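PDB 2Y6U: peroxisomal membrane protein LPX1 from Saccharomyces cerevisiae, which hydrolyses carboxylic ester bonds in lipids, with acyl esterase, lipase and phospholipase A activity, in yeast peroxisomes. Local coordinates for residues A[212-217]-A[251-256]; A[287-292]-A[301-306]; A[314-319]-A[338-343]. All coordinates share one frame; numbering follows the deposited sequence. Where two conformers were deposited one is given.

Contact 1: A[212-217]-A[251-256]; sequences SEYVKY and GPVRTK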
ATOM      1  N   SER A 212      30.809  15.157  28.264  1.00 62.09           N
ATOM      2  CA  SER A 212      31.295  16.467  27.825  0.70 62.58           C
ATOM      3  C   SER A 212      31.557  16.512  26.318  1.00 60.91           C
ATOM      4  O   SER A 212      31.190  17.482  25.666  1.00 60.98           O
ATOM      5  CB  SER A 212      32.564  16.877  28.576  0.70 65.59           C
ATOM      6  OG  SER A 212      32.429  16.525  29.937  0.70 68.09           O
ATOM      7  N   GLU A 213      32.194  15.468  25.774  1.00 61.01           N
ATOM      8  CA  GLU A 213      32.536  15.413  24.341  1.00 59.68           C
ATOM      9  C   GLU A 213      31.269  15.255  23.477  1.00 56.15           C
ATOM     10  O   GLU A 213      31.206  15.790  22.374  1.00 54.05           O
ATOM     11  CB  GLU A 213      33.479  14.242  24.041  1.00 61.51           C
ATOM     12  CG  GLU A 213      34.862  14.374  24.657  1.00 66.45           C
ATOM     13  CD  GLU A 213      35.658  15.516  24.046  1.00 72.16           C
ATOM     14  OE1 GLU A 213      35.592  15.665  22.810  1.00 72.30           O
ATOM     15  OE2 GLU A 213      36.376  16.244  24.792  1.00 80.51           O
ATOM     16  N   TYR A 214      30.312  14.498  23.995  1.00 55.20           N
ATOM     17  CA  TYR A 214      28.984  14.356  23.369  1.00 52.31           C
ATOM     18  C   TYR A 214      28.286  15.715  23.206  1.00 52.45           C
ATOM     19  O   TYR A 214      27.934  16.102  22.088  1.00 51.70           O
ATOM     20  CB  TYR A 214      28.095  13.391  24.169  1.00 52.24           C
ATOM     21  CG  TYR A 214      26.643  13.386  23.738  1.00 48.78           C
ATOM     22  CD1 TYR A 214      26.279  13.032  22.438  1.00 46.90           C
ATOM     23  CD2 TYR A 214      25.634  13.787  24.622  1.00 50.26           C
ATOM     24  CE1 TYR A 214      24.967  13.042  22.042  1.00 44.78           C
ATOM     25  CE2 TYR A 214      24.329  13.842  24.228  1.00 45.49           C
ATOM     26  CZ  TYR A 214      23.976  13.454  22.922  1.00 46.14           C
ATOM     27  OH  TYR A 214      22.648  13.514  22.503  1.00 39.64           O
ATOM     28  N   VAL A 215      28.061  16.444  24.298  1.00 52.78           N
ATOM     29  CA  VAL A 215      27.384  17.718  24.166  1.00 52.68           C
ATOM     30  C   VAL A 215      28.221  18.696  23.300  1.00 53.15           C
ATOM     31  O   VAL A 215      27.663  19.450  22.519  1.00 51.10           O
ATOM     32  CB  VAL A 215      27.011  18.295  25.546  1.00 55.99           C
ATOM     33  CG1 VAL A 215      26.557  19.752  25.427  1.00 57.90           C
ATOM     34  CG2 VAL A 215      25.951  17.416  26.253  1.00 55.15           C
ATOM     35  N   LYS A 216      29.545  18.681  23.422  1.00 56.22           N
ATOM     36  CA  LYS A 216      30.409  19.547  22.592  1.00 57.87           C
ATOM     37  C   LYS A 216      30.205  19.275  21.096  1.00 55.55           C
ATOM     38  O   LYS A 216      30.002  20.189  20.293  1.00 54.42           O
ATOM     39  CB  LYS A 216      31.881  19.347  22.941  1.00 60.76           C
ATOM     40  CG  LYS A 216      32.927  20.115  22.068  1.00 65.34           C
ATOM     41  CD  LYS A 216      34.350  19.948  22.659  1.00 70.62           C
ATOM     42  CE  LYS A 216      35.379  20.801  21.928  1.00 75.35           C
ATOM     43  NZ  LYS A 216      36.733  20.674  22.506  1.00 79.71           N
ATOM     44  N   TYR A 217      30.320  18.017  20.711  1.00 54.36           N
ATOM     45  CA  TYR A 217      29.967  17.657  19.339  1.00 51.76           C
ATOM     46  C   TYR A 217      28.524  18.072  18.951  1.00 48.83           C
ATOM     47  O   TYR A 217      28.315  18.684  17.892  1.00 46.97           O
ATOM     48  CB  TYR A 217      30.220  16.159  19.086  1.00 51.80           C
ATOM     49  CG  TYR A 217      29.798  15.761  17.721  1.00 51.29           C
ATOM     50  CD1 TYR A 217      30.625  15.935  16.624  1.00 54.51           C
ATOM     51  CD2 TYR A 217      28.524  15.231  17.522  1.00 51.04           C
ATOM     52  CE1 TYR A 217      30.186  15.571  15.346  1.00 57.77           C
ATOM     53  CE2 TYR A 217      28.094  14.869  16.285  1.00 52.55           C
ATOM     54  CZ  TYR A 217      28.923  15.037  15.198  1.00 55.17           C
ATOM     55  OH  TYR A 217      28.392  14.667  13.980  1.00 59.49           O
ATOM     56  N   GLY A 251      32.072   7.604  31.532  1.00 74.46           N
ATOM     57  CA  GLY A 251      31.095   6.731  30.895  1.00 72.29           C
ATOM     58  C   GLY A 251      30.621   7.121  29.457  1.00 69.45           C
ATOM     59  O   GLY A 251      29.741   7.961  29.306  1.00 67.53           O
ATOM     60  N   PRO A 252      31.144   6.454  28.403  1.00 68.91           N
ATOM     61  CA  PRO A 252      30.791   6.763  26.988  1.00 66.14           C
ATOM     62  C   PRO A 252      29.326   6.955  26.676  1.00 62.66           C
ATOM     63  O   PRO A 252      28.452   6.393  27.348  1.00 62.79           O
ATOM     64  CB  PRO A 252      31.271   5.527  26.208  1.00 66.50           C
ATOM     65  CG  PRO A 252      32.286   4.914  27.024  1.00 69.84           C
ATOM     66  CD  PRO A 252      32.054   5.297  28.478  1.00 71.41           C
ATOM     67  N   VAL A 253      29.073   7.685  25.590  1.00 60.32           N
ATOM     68  CA  VAL A 253      27.732   8.037  25.145  1.00 57.36           C
ATOM     69  C   VAL A 253      27.575   7.648  23.664  1.00 54.97           C
ATOM     70  O   VAL A 253      28.486   7.881  22.872  1.00 54.35           O
ATOM     71  CB  VAL A 253      27.498   9.546  25.254  1.00 57.04           C
ATOM     72  CG1 VAL A 253      26.147   9.934  24.610  1.00 54.12           C
ATOM     73  CG2 VAL A 253      27.631  10.002  26.677  1.00 60.95           C
ATOM     74  N   ARG A 254      26.452   7.020  23.334  1.00 52.90           N
ATOM     75  CA  ARG A 254      26.139   6.556  21.968  1.00 52.12           C
ATOM     76  C   ARG A 254      24.814   7.240  21.659  1.00 49.33           C
ATOM     77  O   ARG A 254      24.023   7.451  22.596  1.00 50.61           O
ATOM     78  CB  ARG A 254      25.991   5.026  21.974  1.00 53.93           C
ATOM     79  CG  ARG A 254      25.600   4.356  20.648  1.00 60.31           C
ATOM     80  CD  ARG A 254      25.737   2.779  20.680  1.00 68.42           C
ATOM     81  NE  ARG A 254      25.176   2.157  19.456  1.00 73.09           N
ATOM     82  CZ  ARG A 254      25.244   0.852  19.146  1.00 77.94           C
ATOM     83  NH1 ARG A 254      25.844  -0.019  19.966  1.00 79.95           N
ATOM     84  NH2 ARG A 254      24.702   0.407  18.008  1.00 78.53           N
ATOM     85  N   THR A 255      24.571   7.614  20.401  1.00 43.87           N
ATOM     86  CA  THR A 255      23.276   8.182  20.036  1.00 41.21           C
ATOM     87  C   THR A 255      22.300   7.072  19.568  1.00 40.36           C
ATOM     88  O   THR A 255      22.708   6.009  19.111  1.00 40.31           O
ATOM     89  CB  THR A 255      23.438   9.257  18.894  1.00 39.85           C
ATOM     90  OG1 THR A 255      24.165   8.682  17.802  1.00 37.51           O
ATOM     91  CG2 THR A 255      24.252  10.494  19.406  1.00 39.06           C
ATOM     92  N   LYS A 256      21.003   7.351  19.665  1.00 39.14           N
ATOM     93  CA  LYS A 256      20.017   6.456  19.139  1.00 38.45           C
ATOM     94  C   LYS A 256      20.236   6.324  17.622  1.00 38.11           C
ATOM     95  O   LYS A 256      20.161   5.213  17.062  1.00 39.29           O
ATOM     96  CB  LYS A 256      18.582   6.968  19.467  1.00 36.58           C
ATOM     97  CG  LYS A 256      18.338   7.003  20.971  1.00 38.35           C
ATOM     98  CD  LYS A 256      16.921   7.317  21.282  1.00 34.62           C
ATOM     99  CE  LYS A 256      16.682   7.218  22.811  1.00 37.78           C
ATOM    100  NZ  LYS A 256      15.362   7.999  23.021  1.00 35.63           N
TER

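Contact 2: A[287-292]-A[301-306]; sequences TIHIVG and QNQLFL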
ATOM      1  N   THR A 287      -1.274  20.504  -1.628  1.00 24.39           N
ATOM      2  CA  THR A 287       0.064  20.254  -1.174  1.00 24.87           C
ATOM      3  C   THR A 287       0.807  21.571  -1.027  1.00 25.74           C
ATOM      4  O   THR A 287       0.897  22.458  -2.001  1.00 25.65           O
ATOM      5  CB  THR A 287       0.753  19.338  -2.200  1.00 24.17           C
ATOM      6  OG1 THR A 287       0.021  18.132  -2.326  1.00 24.48           O
ATOM      7  CG2 THR A 287       2.212  19.028  -1.732  1.00 24.35           C
ATOM      8  N   ILE A 288       1.218  21.827   0.188  1.00 26.58           N
ATOM      9  CA  ILE A 288       2.000  23.003   0.523  1.00 26.09           C
ATOM     10  C   ILE A 288       3.468  22.602   0.509  1.00 27.10           C
ATOM     11  O   ILE A 288       3.850  21.617   1.148  1.00 27.81           O
ATOM     12  CB  ILE A 288       1.660  23.460   1.943  1.00 26.95           C
ATOM     13  CG1 ILE A 288       0.162  23.580   2.160  1.00 26.56           C
ATOM     14  CG2 ILE A 288       2.419  24.724   2.290  1.00 26.97           C
ATOM     15  CD1 ILE A 288      -0.650  24.509   1.086  1.00 26.96           C
ATOM     16  N   HIS A 289       4.317  23.399  -0.126  1.00 24.94           N
ATOM     17  CA  HIS A 289       5.713  23.114  -0.235  1.00 25.23           C
ATOM     18  C   HIS A 289       6.403  24.272   0.420  1.00 25.57           C
ATOM     19  O   HIS A 289       6.261  25.410  -0.003  1.00 26.66           O
ATOM     20  CB  HIS A 289       6.029  23.014  -1.708  1.00 25.03           C
ATOM     21  CG  HIS A 289       7.429  22.617  -2.027  1.00 25.37           C
ATOM     22  ND1 HIS A 289       7.897  22.628  -3.326  1.00 23.00           N
ATOM     23  CD2 HIS A 289       8.465  22.209  -1.240  1.00 24.96           C
ATOM     24  CE1 HIS A 289       9.147  22.231  -3.322  1.00 28.67           C
ATOM     25  NE2 HIS A 289       9.512  21.940  -2.082  1.00 26.02           N
ATOM     26  N   ILE A 290       7.057  24.016   1.548  1.00 25.94           N
ATOM     27  CA  ILE A 290       7.713  25.031   2.317  1.00 25.05           C
ATOM     28  C   ILE A 290       9.194  24.831   2.085  1.00 26.97           C
ATOM     29  O   ILE A 290       9.748  23.734   2.288  1.00 26.38           O
ATOM     30  CB  ILE A 290       7.395  24.938   3.798  1.00 27.02           C
ATOM     31  CG1 ILE A 290       5.881  25.076   4.030  1.00 28.01           C
ATOM     32  CG2 ILE A 290       8.219  26.047   4.640  1.00 25.80           C
ATOM     33  CD1 ILE A 290       5.374  24.940   5.466  1.00 25.37           C
ATOM     34  N   VAL A 291       9.848  25.878   1.616  1.00 27.29           N
ATOM     35  CA  VAL A 291      11.287  25.808   1.349  1.00 27.97           C
ATOM     36  C   VAL A 291      11.986  26.921   2.086  1.00 29.77           C
ATOM     37  O   VAL A 291      11.420  27.972   2.362  1.00 31.84           O
ATOM     38  CB  VAL A 291      11.662  25.819  -0.132  1.00 29.50           C
ATOM     39  CG1 VAL A 291      10.894  24.729  -0.973  1.00 24.69           C
ATOM     40  CG2 VAL A 291      11.442  27.217  -0.735  1.00 30.07           C
ATOM     41  N   GLY A 292      13.237  26.676   2.442  1.00 31.69           N
ATOM     42  CA  GLY A 292      14.130  27.685   2.962  1.00 32.66           C
ATOM     43  C   GLY A 292      14.752  28.511   1.795  1.00 34.46           C
ATOM     44  O   GLY A 292      15.277  27.946   0.860  1.00 31.04           O
ATOM     45  N   GLN A 301      15.917  21.354  -9.937  1.00 33.89           N
ATOM     46  CA  GLN A 301      14.946  20.481 -10.542  1.00 34.33           C
ATOM     47  C   GLN A 301      14.039  19.829  -9.518  1.00 34.00           C
ATOM     48  O   GLN A 301      12.876  19.479  -9.813  1.00 33.83           O
ATOM     49  CB  GLN A 301      15.636  19.389 -11.374  1.00 39.73           C
ATOM     50  CG  GLN A 301      16.290  19.926 -12.600  1.00 44.78           C
ATOM     51  CD  GLN A 301      17.557  20.780 -12.313  1.00 54.19           C
ATOM     52  OE1 GLN A 301      18.267  20.602 -11.259  1.00 48.32           O
ATOM     53  NE2 GLN A 301      17.843  21.745 -13.263  1.00 54.23           N
ATOM     54  N   ASN A 302      14.527  19.655  -8.293  1.00 32.99           N
ATOM     55  CA  ASN A 302      13.709  19.082  -7.226  1.00 32.61           C
ATOM     56  C   ASN A 302      12.452  19.955  -6.983  1.00 32.69           C
ATOM     57  O   ASN A 302      11.281  19.503  -7.065  1.00 32.30           O
ATOM     58  CB  ASN A 302      14.525  18.938  -5.934  1.00 32.38           C
ATOM     59  CG  ASN A 302      13.723  18.295  -4.776  1.00 32.41           C
ATOM     60  OD1 ASN A 302      13.436  17.111  -4.816  1.00 30.29           O
ATOM     61  ND2 ASN A 302      13.420  19.081  -3.718  1.00 29.80           N
ATOM     62  N   GLN A 303      12.676  21.224  -6.649  1.00 30.65           N
ATOM     63  CA  GLN A 303      11.556  22.115  -6.501  1.00 29.83           C
ATOM     64  C   GLN A 303      10.703  22.309  -7.729  1.00 30.89           C
ATOM     65  O   GLN A 303       9.443  22.300  -7.632  1.00 32.15           O
ATOM     66  CB  GLN A 303      12.081  23.504  -5.990  1.00 32.32           C
ATOM     67  CG  GLN A 303      10.970  24.436  -5.658  1.00 32.21           C
ATOM     68  CD  GLN A 303      11.457  25.824  -5.287  1.00 33.11           C
ATOM     69  OE1 GLN A 303      12.527  25.974  -4.662  1.00 29.49           O
ATOM     70  NE2 GLN A 303      10.783  26.831  -5.790  1.00 28.44           N
ATOM     71  N   LEU A 304      11.315  22.484  -8.894  1.00 30.79           N
ATOM     72  CA  LEU A 304      10.559  22.763 -10.082  1.00 31.67           C
ATOM     73  C   LEU A 304       9.710  21.564 -10.536  1.00 30.37           C
ATOM     74  O   LEU A 304       8.627  21.729 -11.168  1.00 29.14           O
ATOM     75  CB  LEU A 304      11.454  23.251 -11.202  1.00 33.56           C
ATOM     76  CG  LEU A 304      12.228  24.567 -10.784  1.00 41.04           C
ATOM     77  CD1 LEU A 304      12.919  25.025 -11.900  1.00 43.76           C
ATOM     78  CD2 LEU A 304      11.435  25.697 -10.091  1.00 44.52           C
ATOM     79  N   PHE A 305      10.209  20.384 -10.257  1.00 28.09           N
ATOM     80  CA  PHE A 305       9.471  19.177 -10.625  1.00 27.06           C
ATOM     81  C   PHE A 305       8.119  19.138  -9.830  1.00 24.90           C
ATOM     82  O   PHE A 305       7.105  18.824 -10.391  1.00 24.32           O
ATOM     83  CB  PHE A 305      10.292  17.926 -10.372  1.00 29.20           C
ATOM     84  CG  PHE A 305       9.470  16.658 -10.442  1.00 27.72           C
ATOM     85  CD1 PHE A 305       9.107  16.140 -11.680  1.00 34.48           C
ATOM     86  CD2 PHE A 305       9.071  16.037  -9.289  1.00 32.27           C
ATOM     87  CE1 PHE A 305       8.323  14.990 -11.734  1.00 36.23           C
ATOM     88  CE2 PHE A 305       8.318  14.936  -9.360  1.00 31.77           C
ATOM     89  CZ  PHE A 305       7.916  14.439 -10.530  1.00 30.82           C
ATOM     90  N   LEU A 306       8.167  19.454  -8.556  1.00 24.07           N
ATOM     91  CA  LEU A 306       7.016  19.455  -7.725  1.00 25.27           C
ATOM     92  C   LEU A 306       5.999  20.480  -8.132  1.00 24.91           C
ATOM     93  O   LEU A 306       4.821  20.198  -8.313  1.00 23.09           O
ATOM     94  CB  LEU A 306       7.368  19.575  -6.279  1.00 24.02           C
ATOM     95  CG  LEU A 306       8.122  18.382  -5.761  1.00 24.59           C
ATOM     96  CD1 LEU A 306       8.486  18.682  -4.330  1.00 28.42           C
ATOM     97  CD2 LEU A 306       7.380  17.007  -5.853  1.00 22.73           C
TER

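Contact 3: A[314-319]-A[338-343]; sequences HLDVIP and NHHIHE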
ATOM      1  N   HIS A 314       1.066  24.896  -3.610  1.00 25.58           N
ATOM      2  CA  HIS A 314       1.356  26.210  -3.088  1.00 28.64           C
ATOM      3  C   HIS A 314       2.754  26.209  -2.526  1.00 28.96           C
ATOM      4  O   HIS A 314       3.067  25.363  -1.682  1.00 27.60           O
ATOM      5  CB  HIS A 314       0.397  26.574  -1.977  1.00 29.97           C
ATOM      6  CG  HIS A 314       0.743  27.876  -1.282  1.00 36.20           C
ATOM      7  ND1 HIS A 314       0.138  29.085  -1.581  1.00 42.69           N
ATOM      8  CD2 HIS A 314       1.685  28.165  -0.349  1.00 39.08           C
ATOM      9  CE1 HIS A 314       0.630  30.030  -0.799  1.00 46.78           C
ATOM     10  NE2 HIS A 314       1.610  29.515  -0.082  1.00 37.50           N
ATOM     11  N   LEU A 315       3.604  27.152  -2.927  1.00 27.12           N
ATOM     12  CA  LEU A 315       4.949  27.285  -2.390  1.00 26.89           C
ATOM     13  C   LEU A 315       4.957  28.398  -1.326  1.00 29.15           C
ATOM     14  O   LEU A 315       4.390  29.509  -1.537  1.00 29.11           O
ATOM     15  CB  LEU A 315       5.977  27.681  -3.507  1.00 28.15           C
ATOM     16  CG  LEU A 315       7.456  27.769  -3.016  1.00 28.33           C
ATOM     17  CD1 LEU A 315       8.078  26.338  -2.781  1.00 25.76           C
ATOM     18  CD2 LEU A 315       8.218  28.709  -3.965  1.00 28.35           C
ATOM     19  N   ASP A 316       5.634  28.139  -0.178  1.00 28.62           N
ATOM     20  CA  ASP A 316       5.976  29.197   0.777  1.00 32.02           C
ATOM     21  C   ASP A 316       7.472  29.209   0.966  1.00 32.27           C
ATOM     22  O   ASP A 316       8.069  28.164   1.156  1.00 30.51           O
ATOM     23  CB  ASP A 316       5.490  28.942   2.189  1.00 34.11           C
ATOM     24  CG  ASP A 316       4.126  29.259   2.371  1.00 38.60           C
ATOM     25  OD1 ASP A 316       3.706  30.422   2.041  1.00 38.83           O
ATOM     26  OD2 ASP A 316       3.431  28.293   2.732  1.00 41.31           O
ATOM     27  N   VAL A 317       8.067  30.359   0.880  1.00 31.28           N
ATOM     28  CA  VAL A 317       9.541  30.479   0.976  1.00 32.71           C
ATOM     29  C   VAL A 317       9.799  31.142   2.347  1.00 32.25           C
ATOM     30  O   VAL A 317       9.244  32.204   2.634  1.00 32.57           O
ATOM     31  CB  VAL A 317      10.094  31.305  -0.177  1.00 36.40           C
ATOM     32  CG1 VAL A 317      11.576  31.613  -0.044  1.00 37.55           C
ATOM     33  CG2 VAL A 317       9.875  30.577  -1.561  1.00 35.04           C
ATOM     34  N   ILE A 318      10.610  30.514   3.163  1.00 30.54           N
ATOM     35  CA  ILE A 318      10.938  31.025   4.453  1.00 31.94           C
ATOM     36  C   ILE A 318      12.150  31.858   4.313  1.00 34.85           C
ATOM     37  O   ILE A 318      13.221  31.346   3.996  1.00 35.15           O
ATOM     38  CB  ILE A 318      11.173  29.862   5.518  1.00 29.01           C
ATOM     39  CG1 ILE A 318      10.017  28.865   5.628  1.00 29.53           C
ATOM     40  CG2 ILE A 318      11.477  30.492   6.925  1.00 29.82           C
ATOM     41  CD1 ILE A 318       8.666  29.498   5.964  1.00 32.88           C
ATOM     42  N   PRO A 319      12.028  33.205   4.569  1.00 39.71           N
ATOM     43  CA  PRO A 319      13.167  34.030   4.344  1.00 42.66           C
ATOM     44  C   PRO A 319      14.269  33.617   5.303  1.00 42.18           C
ATOM     45  O   PRO A 319      13.989  33.306   6.410  1.00 40.07           O
ATOM     46  CB  PRO A 319      12.665  35.493   4.648  1.00 46.16           C
ATOM     47  CG  PRO A 319      11.447  35.323   5.400  1.00 45.63           C
ATOM     48  CD  PRO A 319      10.907  33.934   5.189  1.00 39.63           C
ATOM     49  N   ASN A 338       0.019  26.500  10.461  1.00 30.14           N
ATOM     50  CA  ASN A 338      -1.276  26.904  11.041  1.00 32.10           C
ATOM     51  C   ASN A 338      -2.149  27.637  10.022  1.00 33.44           C
ATOM     52  O   ASN A 338      -3.366  27.453   9.959  1.00 33.28           O
ATOM     53  CB  ASN A 338      -1.065  27.763  12.280  1.00 34.22           C
ATOM     54  CG  ASN A 338      -0.514  26.954  13.457  1.00 36.46           C
ATOM     55  OD1 ASN A 338      -0.523  25.688  13.404  1.00 36.48           O
ATOM     56  ND2 ASN A 338       0.009  27.643  14.458  1.00 34.44           N
ATOM     57  N   HIS A 339      -1.518  28.547   9.271  1.00 32.59           N
ATOM     58  CA  HIS A 339      -2.215  29.286   8.261  1.00 33.96           C
ATOM     59  C   HIS A 339      -2.872  28.332   7.283  1.00 30.78           C
ATOM     60  O   HIS A 339      -4.089  28.417   6.978  1.00 33.42           O
ATOM     61  CB  HIS A 339      -1.216  30.235   7.501  1.00 32.98           C
ATOM     62  CG  HIS A 339      -1.812  30.835   6.274  1.00 38.15           C
ATOM     63  ND1 HIS A 339      -2.736  31.853   6.339  1.00 43.36           N
ATOM     64  CD2 HIS A 339      -1.654  30.545   4.951  1.00 36.71           C
ATOM     65  CE1 HIS A 339      -3.091  32.200   5.112  1.00 45.17           C
ATOM     66  NE2 HIS A 339      -2.477  31.400   4.256  1.00 42.86           N
ATOM     67  N   HIS A 340      -2.086  27.391   6.778  1.00 31.46           N
ATOM     68  CA  HIS A 340      -2.611  26.530   5.726  1.00 29.94           C
ATOM     69  C   HIS A 340      -3.650  25.579   6.228  1.00 30.08           C
ATOM     70  O   HIS A 340      -4.625  25.295   5.543  1.00 32.80           O
ATOM     71  CB  HIS A 340      -1.514  25.807   4.963  1.00 29.49           C
ATOM     72  CG  HIS A 340      -0.704  26.710   4.122  1.00 27.36           C
ATOM     73  ND1 HIS A 340      -1.232  27.418   3.061  1.00 32.01           N
ATOM     74  CD2 HIS A 340       0.578  27.113   4.262  1.00 29.71           C
ATOM     75  CE1 HIS A 340      -0.280  28.197   2.560  1.00 35.72           C
ATOM     76  NE2 HIS A 340       0.837  28.001   3.252  1.00 29.30           N
ATOM     77  N   ILE A 341      -3.488  25.075   7.420  1.00 29.90           N
ATOM     78  CA  ILE A 341      -4.535  24.189   7.966  1.00 29.95           C
ATOM     79  C   ILE A 341      -5.825  24.935   8.193  1.00 32.35           C
ATOM     80  O   ILE A 341      -6.952  24.469   7.879  1.00 32.02           O
ATOM     81  CB  ILE A 341      -4.043  23.575   9.333  1.00 30.75           C
ATOM     82  CG1 ILE A 341      -2.895  22.536   9.065  1.00 29.77           C
ATOM     83  CG2 ILE A 341      -5.201  22.931  10.087  1.00 33.64           C
ATOM     84  CD1 ILE A 341      -2.311  21.961  10.425  1.00 28.71           C
ATOM     85  N   HIS A 342      -5.706  26.148   8.755  1.00 32.63           N
ATOM     86  CA  HIS A 342      -6.903  26.959   8.951  1.00 35.97           C
ATOM     87  C   HIS A 342      -7.632  27.243   7.637  1.00 37.24           C
ATOM     88  O   HIS A 342      -8.848  27.043   7.541  1.00 39.99           O
ATOM     89  CB  HIS A 342      -6.522  28.311   9.608  1.00 38.41           C
ATOM     90  CG  HIS A 342      -7.676  29.221   9.842  1.00 43.18           C
ATOM     91  ND1 HIS A 342      -8.547  29.052  10.895  1.00 50.25           N
ATOM     92  CD2 HIS A 342      -8.088  30.331   9.184  1.00 47.28           C
ATOM     93  CE1 HIS A 342      -9.447  30.030  10.878  1.00 53.08           C
ATOM     94  NE2 HIS A 342      -9.201  30.812   9.845  1.00 50.73           N
ATOM     95  N   GLU A 343      -6.914  27.689   6.617  1.00 37.12           N
ATOM     96  CA  GLU A 343      -7.589  28.015   5.359  1.00 41.12           C
ATOM     97  C   GLU A 343      -8.216  26.727   4.766  1.00 40.11           C
ATOM     98  O   GLU A 343      -9.290  26.745   4.217  1.00 40.38           O
ATOM     99  CB  GLU A 343      -6.593  28.610   4.350  1.00 40.67           C
ATOM    100  CG  GLU A 343      -6.060  29.999   4.704  1.00 48.39           C
ATOM    101  CD  GLU A 343      -7.143  31.103   4.795  1.00 56.94           C
ATOM    102  OE1 GLU A 343      -8.135  31.098   4.022  1.00 65.66           O
ATOM    103  OE2 GLU A 343      -6.997  31.991   5.642  1.00 61.73           O
TER

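Contact 1: A[212-217]-A[251-256]
Y214 on helix 211-220 lays its ring against V253 and T255 of the short strand 253-255, and these three side chains make up the whole contact. With CG anti to the backbone N (chi1 169°), the tyrosine extends from the helix towards the strand. The V253 branch CG1 then sits over one face of the ring, 3.8 Å from the centroid of Y214, as a CH-pi contact. It lies off centre, nearest the inner end of the ring, where V253 CG1 is 3.6 Å from Y214 CG. A branched valine suits a strand and offers a compact methyl to the aromatic face. Further out, the T255 methyl CG2 reaches Y214 CE1 at 3.7 Å, coming in obliquely. T255 gives its methyl to the apolar side, while its OG1 bonds to the carbonyl of M257. The tyrosine hydroxyl likewise finds its partner elsewhere, the carbonyl of I236 in helix 229-239, so a buried polar end is satisfied while the ring packs. This is helix-on-sheet packing in the insertion between core strands 164-168 and 286-292, a position consistent with the cap of an alpha/beta hydrolase, here built from helices and a small three-stranded antiparallel sheet.

Contact 2: A[287-292]-A[301-306]
H289 of strand 286-292 meets Q303 and L306 of helix 300-309 in the first half of a beta-alpha-beta crossover, which continues into the parallel strand 313-318 of the alpha/beta-hydrolase sheet. Strand 287-292 and helix 301-306 run nearly antiparallel, at 160°, with their axes 10.9 Å apart, and the imidazole spans much of that distance. Its CG is anti to the backbone N (chi1 -176°), which carries the ring towards the helix. Packing is tight around the far end of this ring. The L306 methyl CD1 lies over one face, 4.1 Å from the H289 centroid, in a CH-pi contact, and it approaches H289 CE1 to 3.7 Å. Q303 brings its aliphatic CG obliquely to the same carbon. A histidine suits the place because it fills the layer with a flat face while its ND1 remains to hydrogen-bond the hydroxyl of Y313.

Towards V291 the contact loosens. V291 and Q303 are both partly exposed, and a long glutamine is at home there, with an aliphatic stem for the packed side and an amide for the more open side. Beyond CG the chain of Q303 stays extended, its amide plane almost perpendicular to the imidazole. Here the nearest approach between these two side chains is a loose 4.2 Å, from the V291 methyl CG1 to Q303 OE1.

Contact 3: A[314-319]-A[338-343]
Different first torsions bring H314 and H340 together: CG of H314 is anti to its own backbone N (chi1 174°), whereas CG of H340 lies anti to the carbonyl carbon (chi1 -69°), sending its ring out from helix 330-347 towards strand 313-318. The strand is the outermost on this side of the alpha/beta-hydrolase sheet, and the helix packs against it in the layered sheet-and-helix manner of the fold. D316, two residues beyond H314 and so on the same face of the strand, supplies a carboxylate that both histidines share. H340 NE2 donates to the syn lone pair of D316 OD2 over 2.7 Å, although the oxygen is tilted somewhat from the imidazole plane. H314 NE2 donates to D316 OD1 at 3.1 Å. That oxygen lies in the plane of the H314 ring, but it is met from well above the plane of the carboxylate.

R336, from the same helix as H340, adds a salt bridge to OD1. The buried acid therefore has three donors, and these neighbours would probably favour its ionised form. Aspartate suits the place by being short enough to stay close to the strand while offering two oxygens to separate partners. Were D316 an alanine, both histidines would be likely to lose the acceptor that fixes their ring rotation, and R336 its charge mate.

The rings also meet each other, in a T-shaped (edge-to-face) pair: the edge of H340 points at the face of H314, with centroids 4.7 Å apart and planes at 61°. H339 CD2 rests over one face of H340. The carbon leading the T-shaped approach is H340 CE1, which stands over the rim of the other ring, 3.5 Å from both NE2 and CD2 of H314.

Following the chain from the N terminus, contact 1 closes first, joining residues 212-217 to 251-256 across 33 intervening residues within the insertion after strand 164-168. Contact 2 then closes a short loop of eight residues, and contact 3 one of eighteen. The three lie in series, with none nested in or crossing another. Contact 1 stands apart, its centre about 35 Å from that of contact 2 and 37 Å from that of contact 3. The latter two adjoin, because strands 286-292 and 313-318 are parallel neighbours. Together they fasten helices 300-309 and 330-347 to opposite faces of this end of the core sheet.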